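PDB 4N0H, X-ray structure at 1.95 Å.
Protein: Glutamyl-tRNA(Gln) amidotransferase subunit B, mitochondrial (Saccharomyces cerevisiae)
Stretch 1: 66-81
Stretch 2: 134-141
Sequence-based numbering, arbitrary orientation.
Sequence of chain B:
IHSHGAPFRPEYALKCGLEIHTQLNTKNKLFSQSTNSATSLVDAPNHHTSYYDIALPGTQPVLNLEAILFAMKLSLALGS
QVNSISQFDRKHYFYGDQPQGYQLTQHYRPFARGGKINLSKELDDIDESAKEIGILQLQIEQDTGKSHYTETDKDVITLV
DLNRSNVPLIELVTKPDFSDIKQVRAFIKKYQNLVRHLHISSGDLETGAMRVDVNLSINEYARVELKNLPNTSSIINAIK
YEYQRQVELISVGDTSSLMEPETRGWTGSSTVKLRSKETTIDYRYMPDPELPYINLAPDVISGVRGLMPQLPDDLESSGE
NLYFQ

Stretch 1, residues 66-81: EAILFAMKLSLALGSQ
Stretch 2 (134-141) GILQLQIE

Residues 66-78 form the end of an α-helix that packs against strand 134-141. Their N-to-C directions are nearly antiparallel, at 165°, and the axes approach to 9.9 Å. CA-to-CA distances set the register: Ala71 to Ile140 7.6 Å, Ser75 to Leu138 7.7 Å, Ser80 to Ile135 7.7 Å. No hydrogen bond crosses the contact; apolar packing joins the stretches and buries 351 Å², both sides summed. The strand offers Ile135, Leu138 and Ile140, whose CA-to-CB bonds point toward the helix, while those of Gln137 and Gln139 point away. Its phi/psi values are Gly134 -71°/146°, Ile135 -102°/130°, Leu136 -74°/-60°, Gln137 -160°/172°, Leu138 -138°/123°, Gln139 -128°/142°, Ile140 -97°/134° and Glu141 -153°/164°. The irregular Leu136 lies within the three-residue step between Ile135 and Leu138, where regular alternation would not point both toward the helix.

Residues 66-77 have phi near -63° and psi near -40°, held by i to i+4 bonds such as Phe70 N to Glu66 O, 3.0 Å. Glu66 reaches nothing on the strand. Ala67 CB points toward it but comes no nearer than 4.7 Å, to Ile140 CG2; Ala67 O lies 4.1 Å from Ile140 CD1. Ile68 points away, and Leu69 and Phe70 are out of reach.

One turn on, Ala71 lies where the backbones come near. Its CB meets Ile140 CD1 at 3.8 Å and Leu138 CD2 at 4.4 Å; a methyl suits a place that two larger side chains already reach. Ile140 has chi1 m and chi2 t. Met72 points away and Lys73 stays clear.

Leu74, chi1 t and chi2 p, points toward the strand, its CD2 3.7 Å from Leu138 CD1. Leu138, with chi1 -160° and chi2 150°, is the most covered residue of the contact. Ser75 points sideways; in its m rotamer OG donates to Ala71 O at 2.8 Å, so the buried hydroxyl is satisfied within the helix while OG also lies 3.7 Å from Leu138 CD1. Leu76 and Ala77 take no part.

Leu78 (phi -89°, psi -14°; chi1 m, chi2 t) has CD1 3.8 Å from Leu138 CD1 and 4.4 Å from Ile135 CG1. Ile135 has both chi angles m. These buried, branched apolar side chains need no polar partner. Gly79 leaves helical geometry at phi 74° and psi 28°, a positive phi that glycine adopts readily. Ser80 N donates to Ser75 O at 2.8 Å. Ser80, at -76°/155° with chi1 m, has OG 4.4 Å from Leu138 CD1, hydrogen-bonded elsewhere in the structure. Gln81, exposed, lies beyond the contact.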

# COMPACT_ATOMS: atom_id res chain seq x y z
N GLU B 66 -16.73 15.45 -0.66
CA GLU B 66 -18.02 15.76 -1.27
C GLU B 66 -18.78 14.48 -1.63
O GLU B 66 -20.01 14.45 -1.61
CB GLU B 66 -17.85 16.66 -2.50
CG GLU B 66 -19.16 17.27 -2.99
CD GLU B 66 -18.97 18.31 -4.07
OE1 GLU B 66 -19.77 19.27 -4.11
OE2 GLU B 66 -18.04 18.17 -4.89
N ALA B 67 -18.04 13.42 -1.94
CA ALA B 67 -18.65 12.12 -2.23
C ALA B 67 -19.32 11.54 -0.98
O ALA B 67 -20.36 10.89 -1.08
CB ALA B 67 -17.62 11.14 -2.78
N ILE B 68 -18.73 11.79 0.18
CA ILE B 68 -19.36 11.40 1.45
C ILE B 68 -20.67 12.16 1.66
O ILE B 68 -21.68 11.58 2.05
CB ILE B 68 -18.43 11.68 2.65
CG1 ILE B 68 -17.21 10.76 2.61
CG2 ILE B 68 -19.19 11.49 3.97
CD1 ILE B 68 -16.28 10.99 3.78
N LEU B 69 -20.65 13.46 1.41
CA LEU B 69 -21.83 14.29 1.59
C LEU B 69 -22.96 13.81 0.68
O LEU B 69 -24.11 13.67 1.12
CB LEU B 69 -21.51 15.76 1.30
CG LEU B 69 -22.68 16.75 1.37
CD1 LEU B 69 -23.19 16.86 2.79
CD2 LEU B 69 -22.27 18.11 0.83
N PHE B 70 -22.63 13.55 -0.58
CA PHE B 70 -23.60 13.09 -1.56
C PHE B 70 -24.17 11.75 -1.13
O PHE B 70 -25.38 11.53 -1.18
CB PHE B 70 -22.98 12.98 -2.96
CG PHE B 70 -22.86 14.29 -3.69
CD1 PHE B 70 -22.91 15.49 -3.01
CD2 PHE B 70 -22.71 14.31 -5.07
CE1 PHE B 70 -22.79 16.70 -3.69
CE2 PHE B 70 -22.60 15.52 -5.76
CZ PHE B 70 -22.64 16.71 -5.06
N ALA B 71 -23.30 10.84 -0.68
CA ALA B 71 -23.76 9.53 -0.22
C ALA B 71 -24.64 9.64 1.03
O ALA B 71 -25.56 8.85 1.23
CB ALA B 71 -22.59 8.61 0.02
N MET B 72 -24.34 10.62 1.89
CA MET B 72 -25.17 10.88 3.06
C MET B 72 -26.59 11.28 2.66
O MET B 72 -27.57 10.75 3.19
CB MET B 72 -24.55 11.98 3.92
CG MET B 72 -23.75 11.46 5.10
SD MET B 72 -24.80 10.49 6.20
CE MET B 72 -23.68 10.20 7.55
N LYS B 73 -26.70 12.21 1.72
CA LYS B 73 -28.00 12.70 1.27
C LYS B 73 -28.85 11.57 0.70
O LYS B 73 -30.05 11.48 0.97
CB LYS B 73 -27.85 13.84 0.26
CG LYS B 73 -27.08 15.04 0.80
CD LYS B 73 -26.96 16.15 -0.22
CE LYS B 73 -28.28 16.88 -0.41
NZ LYS B 73 -28.18 17.97 -1.43
N LEU B 74 -28.22 10.69 -0.07
CA LEU B 74 -28.93 9.56 -0.65
C LEU B 74 -29.38 8.57 0.43
O LEU B 74 -30.51 8.09 0.39
CB LEU B 74 -28.07 8.84 -1.69
CG LEU B 74 -28.76 7.64 -2.34
CD1 LEU B 74 -30.06 8.07 -3.04
CD2 LEU B 74 -27.82 6.95 -3.31
N SER B 75 -28.50 8.26 1.38
CA SER B 75 -28.83 7.33 2.46
C SER B 75 -30.02 7.84 3.27
O SER B 75 -30.92 7.08 3.61
CB SER B 75 -27.63 7.13 3.39
OG SER B 75 -26.49 6.69 2.68
N LEU B 76 -30.01 9.13 3.56
CA LEU B 76 -31.08 9.76 4.33
C LEU B 76 -32.40 9.71 3.58
O LEU B 76 -33.45 9.40 4.15
CB LEU B 76 -30.71 11.20 4.68
CG LEU B 76 -29.62 11.36 5.74
CD1 LEU B 76 -29.20 12.82 5.87
CD2 LEU B 76 -30.11 10.83 7.08
N ALA B 77 -32.35 9.99 2.28
CA ALA B 77 -33.55 9.98 1.45
C ALA B 77 -34.17 8.59 1.37
O ALA B 77 -35.39 8.45 1.27
CB ALA B 77 -33.24 10.50 0.06
N LEU B 78 -33.32 7.56 1.43
CA LEU B 78 -33.78 6.18 1.34
C LEU B 78 -34.14 5.59 2.71
O LEU B 78 -34.76 4.53 2.79
CB LEU B 78 -32.70 5.30 0.69
CG LEU B 78 -32.26 5.64 -0.73
CD1 LEU B 78 -31.08 4.76 -1.11
CD2 LEU B 78 -33.40 5.49 -1.73
N GLY B 79 -33.73 6.27 3.77
CA GLY B 79 -33.90 5.73 5.11
C GLY B 79 -32.92 4.61 5.39
O GLY B 79 -33.19 3.71 6.19
N SER B 80 -31.77 4.65 4.73
CA SER B 80 -30.75 3.62 4.92
C SER B 80 -30.02 3.83 6.25
O SER B 80 -29.97 4.94 6.77
CB SER B 80 -29.74 3.65 3.78
OG SER B 80 -30.39 3.52 2.53
N GLN B 81 -29.47 2.75 6.80
CA GLN B 81 -28.60 2.87 7.96
C GLN B 81 -27.15 3.05 7.53
O GLN B 81 -26.56 2.16 6.91
CB GLN B 81 -28.73 1.65 8.88
CG GLN B 81 -27.56 1.51 9.85
CD GLN B 81 -27.93 0.76 11.12
OE1 GLN B 81 -28.81 1.19 11.87
NE2 GLN B 81 -27.25 -0.35 11.37
N GLY B 134 -37.15 -2.76 -1.15
CA GLY B 134 -36.07 -2.67 -0.18
C GLY B 134 -34.70 -2.50 -0.81
O GLY B 134 -34.43 -3.03 -1.89
N ILE B 135 -33.84 -1.75 -0.13
CA ILE B 135 -32.46 -1.56 -0.58
C ILE B 135 -31.53 -2.44 0.24
O ILE B 135 -31.59 -2.45 1.47
CB ILE B 135 -32.02 -0.09 -0.43
CG1 ILE B 135 -33.03 0.85 -1.09
CG2 ILE B 135 -30.62 0.12 -1.00
CD1 ILE B 135 -33.21 0.61 -2.58
N LEU B 136 -30.67 -3.20 -0.44
CA LEU B 136 -29.70 -4.04 0.24
C LEU B 136 -28.59 -3.16 0.81
O LEU B 136 -28.36 -3.13 2.02
CB LEU B 136 -29.09 -5.05 -0.74
CG LEU B 136 -28.54 -6.40 -0.25
CD1 LEU B 136 -27.76 -7.07 -1.37
CD2 LEU B 136 -27.68 -6.28 1.00
N GLN B 137 -27.91 -2.44 -0.07
CA GLN B 137 -26.79 -1.61 0.33
C GLN B 137 -26.46 -0.51 -0.67
O GLN B 137 -26.99 -0.47 -1.78
CB GLN B 137 -25.55 -2.49 0.56
CG GLN B 137 -25.07 -3.19 -0.69
CD GLN B 137 -24.02 -4.23 -0.40
OE1 GLN B 137 -22.98 -4.29 -1.06
NE2 GLN B 137 -24.27 -5.07 0.61
N LEU B 138 -25.55 0.36 -0.26
CA LEU B 138 -25.19 1.55 -1.00
C LEU B 138 -23.66 1.66 -0.92
O LEU B 138 -23.11 1.67 0.18
CB LEU B 138 -25.85 2.74 -0.31
CG LEU B 138 -26.10 4.08 -0.98
CD1 LEU B 138 -27.34 4.71 -0.36
CD2 LEU B 138 -24.90 4.99 -0.81
N GLN B 139 -22.99 1.70 -2.06
CA GLN B 139 -21.52 1.68 -2.09
C GLN B 139 -20.93 2.83 -2.91
O GLN B 139 -21.45 3.18 -3.96
CB GLN B 139 -21.00 0.36 -2.66
CG GLN B 139 -21.34 -0.88 -1.85
CD GLN B 139 -20.77 -2.15 -2.46
OE1 GLN B 139 -20.32 -2.16 -3.61
NE2 GLN B 139 -20.79 -3.24 -1.69
N ILE B 140 -19.82 3.39 -2.44
CA ILE B 140 -19.07 4.37 -3.21
C ILE B 140 -17.93 3.66 -3.92
O ILE B 140 -17.23 2.85 -3.30
CB ILE B 140 -18.49 5.48 -2.31
CG1 ILE B 140 -19.61 6.19 -1.55
CG2 ILE B 140 -17.68 6.47 -3.14
CD1 ILE B 140 -19.11 7.01 -0.36
N GLU B 141 -17.73 3.94 -5.20
CA GLU B 141 -16.63 3.31 -5.93
C GLU B 141 -16.12 4.14 -7.11
O GLU B 141 -16.79 5.06 -7.58
CB GLU B 141 -17.02 1.91 -6.40
CG GLU B 141 -18.19 1.87 -7.35
CD GLU B 141 -18.60 0.45 -7.70
OE1 GLU B 141 -19.06 0.22 -8.84
OE2 GLU B 141 -18.45 -0.43 -6.83